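Local coordinates for Poly(A) ribonuclease pop2 (Schizosaccharomyces pombe, PDB 2P51), which acts as the catalytic subunit of the CCR4-NOT complex, a metal-dependent 3'-exoribonuclease that shortens the poly(A) tails of mRNAs, at residues T29-E34 / A145-L150. Numbering follows the deposited sequence.
Sequences TNLQQE and ADFAEL
L31 and L150 meet tip to tip between the first turn of helix 31-41 and helix 144-152, a small worked example of how two helices on the same domain can be joined mainly by apolar side-chain contacts, without a hydrogen bond between the two segments. The tightly packed part is the buried side, built on L31: CD1 of L150 lies 3.6 Å from CG of L31 and 3.8 Å from its CD2. A chi1 of 176° sets CG of L31 anti to the backbone N, and CG is the atom that L150 CD1 meets most closely. The two methyls of L31 then divide the work. CD1 comes to the edge of the F147 ring, near the ring plane, 4.2 Å from F147 CD1. I142 touches both L31 and F147, and the F147 ring meets those of F110, edge-to-face, and F108 of strand 105-109, so the F147 side packs on the central sheet of the DEDD nuclease fold.

The other side is looser and faces solvent, its residues touching through a few atoms each. CD2 of L31 rests there on CB of the exposed D146 at 3.9 Å, the two side chains crossing at about a right angle. Q32, also exposed, crosses L150 in the same way; its chain bends at chi2 (85°), which places CD 4.0 Å from L150 CD2. OE1 sits 3.2 Å from that methyl, a van der Waals contact of a carbonyl oxygen laid against the exposed flank of L150. An alanine in place of L150 would probably open a gap beside L31 CG and leave the Q32 amide without the methyls it lies against. With no polar bond between the two segments, their cohesion here probably comes from van der Waals fit and the partial burial of L31, F147 and L150, forces less directional than hydrogen bonds.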
ATOM      1  N   THR A  29       7.201   7.092 -18.085  1.00 18.69           N
ATOM      2  CA  THR A  29       8.073   6.689 -19.193  1.00 20.34           C
ATOM      3  C   THR A  29       8.476   5.208 -19.174  1.00 20.59           C
ATOM      4  O   THR A  29       8.860   4.667 -20.203  1.00 23.38           O
ATOM      5  CB  THR A  29       9.356   7.556 -19.226  1.00 21.57           C
ATOM      6  OG1 THR A  29       9.916   7.589 -17.902  1.00 25.42           O
ATOM      7  CG2 THR A  29       9.051   9.002 -19.570  1.00 26.89           C
ATOM      8  N   ASN A  30       8.370   4.560 -17.997  1.00 19.25           N
ATOM      9  CA  ASN A  30       8.758   3.154 -17.952  1.00 16.40           C
ATOM     10  C   ASN A  30       7.658   2.310 -17.277  1.00 14.74           C
ATOM     11  O   ASN A  30       7.917   1.148 -16.934  1.00 16.25           O
ATOM     12  CB  ASN A  30      10.118   2.987 -17.273  1.00 18.37           C
ATOM     13  CG  ASN A  30      10.072   3.416 -15.821  1.00 16.43           C
ATOM     14  OD1 ASN A  30       9.190   4.168 -15.397  1.00 19.30           O
ATOM     15  ND2 ASN A  30      11.038   2.926 -15.039  1.00 17.32           N
ATOM     16  N   LEU A  31       6.470   2.867 -17.201  1.00 15.46           N
ATOM     17  CA  LEU A  31       5.332   2.114 -16.614  1.00 15.26           C
ATOM     18  C   LEU A  31       5.112   0.762 -17.244  1.00 14.73           C
ATOM     19  O   LEU A  31       4.987  -0.272 -16.555  1.00 16.71           O
ATOM     20  CB  LEU A  31       4.052   2.952 -16.725  1.00 16.41           C
ATOM     21  CG  LEU A  31       2.772   2.228 -16.245  1.00 15.87           C
ATOM     22  CD1 LEU A  31       2.843   1.891 -14.764  1.00 16.09           C
ATOM     23  CD2 LEU A  31       1.577   3.108 -16.590  1.00 18.07           C
ATOM     24  N   GLN A  32       5.070   0.768 -18.571  1.00 16.77           N
ATOM     25  CA  GLN A  32       4.716  -0.513 -19.205  1.00 16.34           C
ATOM     26  C   GLN A  32       5.793  -1.570 -19.020  1.00 17.10           C
ATOM     27  O   GLN A  32       5.549  -2.756 -18.751  1.00 17.39           O
ATOM     28  CB  GLN A  32       4.419  -0.281 -20.699  1.00 22.39           C
ATOM     29  CG  GLN A  32       3.990  -1.550 -21.383  1.00 30.21           C
ATOM     30  CD  GLN A  32       2.514  -1.867 -21.266  1.00 48.24           C
ATOM     31  OE1 GLN A  32       2.097  -2.575 -20.334  1.00 67.22           O
ATOM     32  NE2 GLN A  32       1.735  -1.360 -22.218  1.00 72.48           N
ATOM     33  N   GLN A  33       7.060  -1.164 -19.152  1.00 17.43           N
ATOM     34  CA  GLN A  33       8.187  -2.085 -18.973  1.00 18.14           C
ATOM     35  C   GLN A  33       8.211  -2.697 -17.579  1.00 16.41           C
ATOM     36  O   GLN A  33       8.433  -3.875 -17.325  1.00 18.34           O
ATOM     37  CB  GLN A  33       9.469  -1.279 -19.265  1.00 24.76           C
ATOM     38  CG  GLN A  33      10.787  -1.954 -19.138  1.00 40.79           C
ATOM     39  CD  GLN A  33      11.989  -1.072 -19.469  1.00 51.54           C
ATOM     40  OE1 GLN A  33      12.409  -0.191 -18.705  1.00 61.75           O
ATOM     41  NE2 GLN A  33      12.547  -1.335 -20.652  1.00 73.77           N
ATOM     42  N   GLU A  34       7.979  -1.800 -16.594  1.00 15.65           N
ATOM     43  CA  GLU A  34       8.077  -2.296 -15.224  1.00 15.27           C
ATOM     44  C   GLU A  34       6.891  -3.201 -14.917  1.00 14.08           C
ATOM     45  O   GLU A  34       7.061  -4.221 -14.230  1.00 15.38           O
ATOM     46  CB  GLU A  34       8.199  -1.107 -14.252  1.00 17.34           C
ATOM     47  CG  GLU A  34       9.528  -0.363 -14.449  1.00 16.90           C
ATOM     48  CD  GLU A  34      10.741  -1.249 -14.195  1.00 18.40           C
ATOM     49  OE1 GLU A  34      10.755  -2.145 -13.283  1.00 16.80           O
ATOM     50  OE2 GLU A  34      11.724  -1.052 -14.945  1.00 25.90           O
ATOM     51  N   ALA A 145      -4.949   6.179 -13.812  1.00 22.64           N
ATOM     52  CA  ALA A 145      -5.767   5.392 -14.700  1.00 25.97           C
ATOM     53  C   ALA A 145      -4.955   4.462 -15.577  1.00 25.21           C
ATOM     54  O   ALA A 145      -5.333   3.308 -15.837  1.00 26.43           O
ATOM     55  CB  ALA A 145      -6.597   6.378 -15.551  1.00 28.11           C
ATOM     56  N   ASP A 146      -3.815   4.938 -16.073  1.00 23.34           N
ATOM     57  CA  ASP A 146      -2.906   4.107 -16.880  1.00 21.35           C
ATOM     58  C   ASP A 146      -2.378   2.950 -16.038  1.00 18.91           C
ATOM     59  O   ASP A 146      -2.292   1.802 -16.467  1.00 21.32           O
ATOM     60  CB  ASP A 146      -1.777   4.967 -17.416  1.00 23.65           C
ATOM     61  CG  ASP A 146      -2.201   5.985 -18.458  1.00 26.94           C
ATOM     62  OD1 ASP A 146      -3.315   5.871 -19.047  1.00 32.43           O
ATOM     63  OD2 ASP A 146      -1.386   6.912 -18.700  1.00 25.55           O
ATOM     64  N   PHE A 147      -1.995   3.264 -14.809  1.00 17.35           N
ATOM     65  CA  PHE A 147      -1.527   2.219 -13.893  1.00 17.78           C
ATOM     66  C   PHE A 147      -2.607   1.228 -13.624  1.00 18.39           C
ATOM     67  O   PHE A 147      -2.415   0.008 -13.596  1.00 19.90           O
ATOM     68  CB  PHE A 147      -1.134   2.915 -12.578  1.00 18.31           C
ATOM     69  CG  PHE A 147      -0.820   1.950 -11.444  1.00 18.01           C
ATOM     70  CD1 PHE A 147       0.370   1.248 -11.401  1.00 17.47           C
ATOM     71  CD2 PHE A 147      -1.744   1.774 -10.412  1.00 19.43           C
ATOM     72  CE1 PHE A 147       0.603   0.403 -10.335  1.00 18.13           C
ATOM     73  CE2 PHE A 147      -1.508   0.907  -9.356  1.00 18.24           C
ATOM     74  CZ  PHE A 147      -0.316   0.196  -9.298  1.00 17.13           C
ATOM     75  N   ALA A 148      -3.804   1.743 -13.397  1.00 21.33           N
ATOM     76  CA  ALA A 148      -4.890   0.835 -13.012  1.00 22.65           C
ATOM     77  C   ALA A 148      -5.237  -0.157 -14.110  1.00 19.86           C
ATOM     78  O   ALA A 148      -5.447  -1.351 -13.827  1.00 18.63           O
ATOM     79  CB  ALA A 148      -6.067   1.725 -12.613  1.00 32.24           C
ATOM     80  N   GLU A 149      -5.307   0.270 -15.374  1.00 22.39           N
ATOM     81  CA  GLU A 149      -5.531  -0.668 -16.457  1.00 20.29           C
ATOM     82  C   GLU A 149      -4.517  -1.811 -16.432  1.00 16.22           C
ATOM     83  O   GLU A 149      -4.883  -2.980 -16.588  1.00 19.80           O
ATOM     84  CB  GLU A 149      -5.353   0.078 -17.774  1.00 27.65           C
ATOM     85  CG  GLU A 149      -6.587   0.051 -18.633  1.00 38.57           C
ATOM     86  CD  GLU A 149      -6.410   0.992 -19.803  1.00 46.12           C
ATOM     87  OE1 GLU A 149      -5.317   0.907 -20.407  1.00 57.68           O
ATOM     88  OE2 GLU A 149      -7.368   1.755 -20.042  1.00 66.42           O
ATOM     89  N   LEU A 150      -3.247  -1.478 -16.235  1.00 15.31           N
ATOM     90  CA  LEU A 150      -2.192  -2.495 -16.198  1.00 14.44           C
ATOM     91  C   LEU A 150      -2.310  -3.381 -14.970  1.00 14.37           C
ATOM     92  O   LEU A 150      -2.107  -4.597 -15.029  1.00 15.49           O
ATOM     93  CB  LEU A 150      -0.811  -1.823 -16.274  1.00 14.07           C
ATOM     94  CG  LEU A 150      -0.533  -1.135 -17.635  1.00 17.89           C
ATOM     95  CD1 LEU A 150       0.831  -0.457 -17.637  1.00 19.27           C
ATOM     96  CD2 LEU A 150      -0.630  -2.103 -18.802  1.00 28.67           C
TER